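Ancestral D-type dye decolorizing peroxidase (Geotrichum candidum, PDB 7ANV) probably uses a haem iron and hydrogen peroxide to oxidise dyes and other organic substrates, as dye-decolorizing peroxidases do. Local coordinates at residues A[44-48]-A[49-53]; A[152-155]-A[156-160]. One frame throughout, in Å; residues are numbered along the deposited sequence.

Two short pieces of the same alpha+beta barrel domain illustrate how a helix is treated at its start and along its length. Contact 1 (44-48 with 49-53) is the partly buried entry into helix 48-59, where threonine hydroxyls meet backbone groups. Contact 2 (152-155 with 156-160) lies at the surface, within helix 151-164, and there backbone bonds, one apolar pair and a lysine-glutamate salt bridge share the work. Their centres are about 17 Å apart, yet they meet at L44, whose CD2 lies 3.6 Å from E160 CD. Both also border strand 78-84, contact 1 through T46 and contact 2 through T153 and K157.

Contact 1. Residues A[44-48]-A[49-53]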
loop_
_atom_site.group_PDB
_atom_site.type_symbol
_atom_site.label_atom_id
_atom_site.label_comp_id
_atom_site.label_asym_id
_atom_site.label_seq_id
_atom_site.Cartn_x
_atom_site.Cartn_y
_atom_site.Cartn_z
ATOM N N LEU A 44 15.184 17.467 -10.898
ATOM C CA LEU A 44 13.954 17.686 -10.081
ATOM C C LEU A 44 13.668 16.440 -9.253
ATOM O O LEU A 44 12.821 16.535 -8.345
ATOM C CB LEU A 44 12.745 17.973 -10.969
ATOM C CG LEU A 44 12.603 19.403 -11.491
ATOM C CD1 LEU A 44 13.752 19.788 -12.366
ATOM C CD2 LEU A 44 11.304 19.563 -12.244
ATOM N N ILE A 45 14.284 15.304 -9.578
ATOM C CA ILE A 45 13.907 14.010 -8.932
ATOM C C ILE A 45 14.465 14.048 -7.504
ATOM O O ILE A 45 15.666 14.229 -7.327
ATOM C CB ILE A 45 14.391 12.772 -9.712
ATOM C CG1 ILE A 45 13.778 12.689 -11.108
ATOM C CG2 ILE A 45 14.112 11.486 -8.917
ATOM C CD1 ILE A 45 12.284 12.518 -11.113
ATOM N N THR A 46 13.595 13.846 -6.529
ATOM C CA THR A 46 13.926 13.859 -5.093
ATOM C C THR A 46 14.513 12.510 -4.696
ATOM O O THR A 46 13.823 11.486 -4.869
ATOM C CB THR A 46 12.682 14.131 -4.258
ATOM O OG1 THR A 46 12.001 15.269 -4.813
ATOM C CG2 THR A 46 13.018 14.390 -2.818
ATOM N N THR A 47 15.736 12.536 -4.217
ATOM C CA THR A 47 16.429 11.303 -3.765
ATOM C C THR A 47 16.115 11.069 -2.297
ATOM O O THR A 47 15.658 12.009 -1.609
ATOM C CB THR A 47 17.937 11.411 -3.929
ATOM O OG1 THR A 47 18.415 12.474 -3.093
ATOM C CG2 THR A 47 18.299 11.643 -5.366
ATOM N N THR A 48 16.460 9.887 -1.804
ATOM C CA THR A 48 16.293 9.594 -0.360
ATOM C C THR A 48 17.152 10.576 0.438
ATOM O O THR A 48 16.700 11.028 1.528
ATOM C CB THR A 48 16.577 8.118 -0.055
ATOM O OG1 THR A 48 15.569 7.305 -0.648
ATOM C CG2 THR A 48 16.601 7.868 1.432
ATOM N N ALA A 49 18.367 10.891 -0.030
ATOM C CA ALA A 49 19.230 11.882 0.645
ATOM C C ALA A 49 18.437 13.185 0.836
ATOM O O ALA A 49 18.444 13.743 1.963
ATOM C CB ALA A 49 20.533 12.095 -0.127
ATOM N N GLN A 50 17.789 13.692 -0.223
ATOM C CA GLN A 50 17.055 14.967 -0.159
ATOM C C GLN A 50 15.849 14.805 0.766
ATOM O O GLN A 50 15.572 15.700 1.551
ATOM C CB GLN A 50 16.595 15.428 -1.535
ATOM C CG GLN A 50 15.925 16.793 -1.475
ATOM C CD GLN A 50 16.842 17.866 -0.946
ATOM O OE1 GLN A 50 18.014 17.944 -1.290
ATOM N NE2 GLN A 50 16.316 18.716 -0.087
ATOM N N VAL A 51 15.159 13.678 0.709
ATOM C CA VAL A 51 14.011 13.447 1.647
ATOM C C VAL A 51 14.464 13.571 3.103
ATOM O O VAL A 51 13.751 14.159 3.931
ATOM C CB VAL A 51 13.351 12.081 1.382
ATOM C CG1 VAL A 51 12.544 11.573 2.573
ATOM C CG2 VAL A 51 12.510 12.126 0.150
ATOM N N GLN A 52 15.613 13.004 3.439
ATOM C CA GLN A 52 16.113 13.042 4.833
ATOM C C GLN A 52 16.393 14.489 5.221
ATOM O O GLN A 52 16.087 14.860 6.362
ATOM C CB GLN A 52 17.328 12.133 5.006
ATOM C CG GLN A 52 16.971 10.680 4.810
ATOM C CD GLN A 52 16.016 10.183 5.861
ATOM O OE1 GLN A 52 14.796 10.119 5.658
ATOM N NE2 GLN A 52 16.596 9.737 6.948
ATOM N N LYS A 53 16.938 15.281 4.304
ATOM C CA LYS A 53 17.075 16.734 4.536
ATOM C C LYS A 53 15.710 17.379 4.715
ATOM O O LYS A 53 15.573 18.175 5.650
ATOM C CB LYS A 53 17.666 17.407 3.315
ATOM C CG LYS A 53 19.128 17.615 3.392
ATOM C CD LYS A 53 19.585 18.570 2.348
ATOM C CE LYS A 53 21.066 18.415 2.207
ATOM N NZ LYS A 53 21.748 18.784 3.473
#
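The hydroxyl of T47 has two partners: OG1 accepts the backbone N-H of Q50 at 3.2 Å (N-H...O angle 161°) and is also hydrogen-bonded to the side chain of N6. Its first torsion, chi1 63°, sets OG1 between the residue's own N and carbonyl carbon, from where it faces the Q50 amide at the N-terminal end of helix 48-59. The T47 carbonyl serves the next amide, its O taking V51 N at 2.9 Å with the donor in the carbonyl plane. T48 O then accepts Q52 N at 3.0 Å, while CG of Q52 packs 3.3 Å from that same oxygen. T46 adds an apolar touch. Its methyl CG2 comes crosswise to V51, 3.8 Å from V51 CG2, and also abuts Q50 CB, whereas its hydroxyl turns to the backbone N of V80 in strand 78-84. The hydroxyl of T48 is bonded to the carbonyl of L13, so three successive threonines tie the helix entry to its surroundings. A valine in place of T47 would probably leave the Q50 amide without its capping acceptor and N6 without this partner, weakening the hold on the first turn. The whole is a threonine N-cap, in which a side-chain oxygen stands in for the carbonyl that a preceding helical turn would have supplied.

Contact 2. Residues A[152-155]-A[156-160]; sequences ETVD and KKLQE
V154 and L158 stand one turn apart on helix 151-164, the classic i to i+4 spacing, with their side chains side by side and pointing the same way. Methyl CG1 of V154 meets CD1 of L158 at 3.8 Å, and both residues rest on T22 of strand 20-28 and V146 of strand 142-148, so this apolar ridge seats the helix against the antiparallel sheet of the barrel domain. The backbone beneath the pair is joined by L158 N to V154 O at 2.8 Å, an almost straight bond (167°). K157 sends its chain along another side. CG lies opposite the backbone N (chi1 -177°), and bends at the next two torsions carry the aliphatic part past A78 and V80 of strand 78-84 before NZ reaches E160. On the outer side D155 O has two partners, the backbone N of Q159 at 3.0 Å and a water that donates to it. The same water accepts from Q159 NE2, bridging the side-chain amide back to the backbone one turn earlier. The lysine ends in a salt bridge, with NZ of K157 2.9 Å from E160 OE1 on the syn side, 25° out of the carboxylate plane.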
loop_
_atom_site.group_PDB
_atom_site.type_symbol
_atom_site.label_atom_id
_atom_site.label_comp_id
_atom_site.label_asym_id
_atom_site.label_seq_id
_atom_site.Cartn_x
_atom_site.Cartn_y
_atom_site.Cartn_z
ATOM N N GLU A 152 -1.107 24.216 -4.123
ATOM C CA GLU A 152 -0.337 25.285 -4.808
ATOM C C GLU A 152 1.053 24.761 -5.188
ATOM O O GLU A 152 1.506 24.919 -6.370
ATOM C CB GLU A 152 -0.244 26.475 -3.853
ATOM C CG GLU A 152 -1.570 27.174 -3.685
ATOM C CD GLU A 152 -2.595 26.677 -2.676
ATOM O OE1 GLU A 152 -2.472 25.553 -2.081
ATOM O OE2 GLU A 152 -3.576 27.452 -2.532
ATOM N N THR A 153 1.738 24.143 -4.225
ATOM C CA THR A 153 3.109 23.611 -4.419
ATOM C C THR A 153 3.105 22.523 -5.493
ATOM O O THR A 153 3.968 22.536 -6.404
ATOM C CB THR A 153 3.691 23.076 -3.112
ATOM O OG1 THR A 153 3.852 24.190 -2.239
ATOM C CG2 THR A 153 4.988 22.341 -3.331
ATOM N N VAL A 154 2.182 21.580 -5.395
ATOM C CA VAL A 154 2.136 20.439 -6.350
ATOM C C VAL A 154 1.792 20.970 -7.750
ATOM O O VAL A 154 2.452 20.595 -8.705
ATOM C CB VAL A 154 1.162 19.356 -5.851
ATOM C CG1 VAL A 154 0.900 18.322 -6.919
ATOM C CG2 VAL A 154 1.694 18.682 -4.593
ATOM N N ASP A 155 0.804 21.850 -7.857
ATOM C CA ASP A 155 0.326 22.376 -9.166
ATOM C C ASP A 155 1.458 23.119 -9.862
ATOM O O ASP A 155 1.609 22.971 -11.080
ATOM C CB ASP A 155 -0.910 23.251 -8.965
ATOM C CG ASP A 155 -2.136 22.466 -8.542
ATOM O OD1 ASP A 155 -2.058 21.205 -8.546
ATOM O OD2 ASP A 155 -3.177 23.131 -8.221
ATOM N N LYS A 156 2.216 23.904 -9.106
ATOM C CA LYS A 156 3.340 24.685 -9.650
ATOM C C LYS A 156 4.376 23.712 -10.184
ATOM O O LYS A 156 4.894 23.907 -11.307
ATOM C CB LYS A 156 3.908 25.581 -8.553
ATOM C CG LYS A 156 5.109 26.371 -9.031
ATOM C CD LYS A 156 5.513 27.422 -8.042
ATOM C CE LYS A 156 6.350 28.501 -8.680
ATOM N NZ LYS A 156 6.606 29.586 -7.699
ATOM N N LYS A 157 4.698 22.675 -9.399
ATOM C CA LYS A 157 5.728 21.709 -9.826
ATOM C C LYS A 157 5.235 20.935 -11.069
ATOM O O LYS A 157 6.034 20.647 -11.995
ATOM C CB LYS A 157 6.057 20.795 -8.654
ATOM C CG LYS A 157 7.154 19.791 -8.903
ATOM C CD LYS A 157 8.486 20.358 -9.271
ATOM C CE LYS A 157 9.106 21.281 -8.241
ATOM N NZ LYS A 157 10.477 21.673 -8.657
ATOM N N LEU A 158 3.974 20.534 -11.085
ATOM C CA LEU A 158 3.384 19.863 -12.266
ATOM C C LEU A 158 3.485 20.758 -13.509
ATOM O O LEU A 158 3.723 20.221 -14.584
ATOM C CB LEU A 158 1.929 19.530 -11.981
ATOM C CG LEU A 158 1.724 18.267 -11.185
ATOM C CD1 LEU A 158 0.282 18.215 -10.669
ATOM C CD2 LEU A 158 2.092 17.053 -12.028
ATOM N N GLN A 159 3.259 22.074 -13.419
ATOM C CA GLN A 159 3.381 22.951 -14.615
ATOM C C GLN A 159 4.833 22.897 -15.108
ATOM O O GLN A 159 5.058 22.951 -16.311
ATOM C CB GLN A 159 2.966 24.380 -14.294
ATOM C CG GLN A 159 1.463 24.542 -14.150
ATOM C CD GLN A 159 0.781 24.139 -15.442
ATOM O OE1 GLN A 159 1.165 24.541 -16.548
ATOM N NE2 GLN A 159 -0.190 23.256 -15.303
ATOM N N GLU A 160 5.796 22.870 -14.201
ATOM C CA GLU A 160 7.232 22.823 -14.575
ATOM C C GLU A 160 7.521 21.494 -15.293
ATOM O O GLU A 160 8.186 21.497 -16.366
ATOM C CB GLU A 160 8.081 23.027 -13.314
ATOM C CG GLU A 160 9.552 22.915 -13.577
ATOM C CD GLU A 160 10.392 23.050 -12.319
ATOM O OE1 GLU A 160 9.829 22.942 -11.218
ATOM O OE2 GLU A 160 11.611 23.210 -12.468
HETATM O O HOH W 1 -0.643 22.230 -12.649
#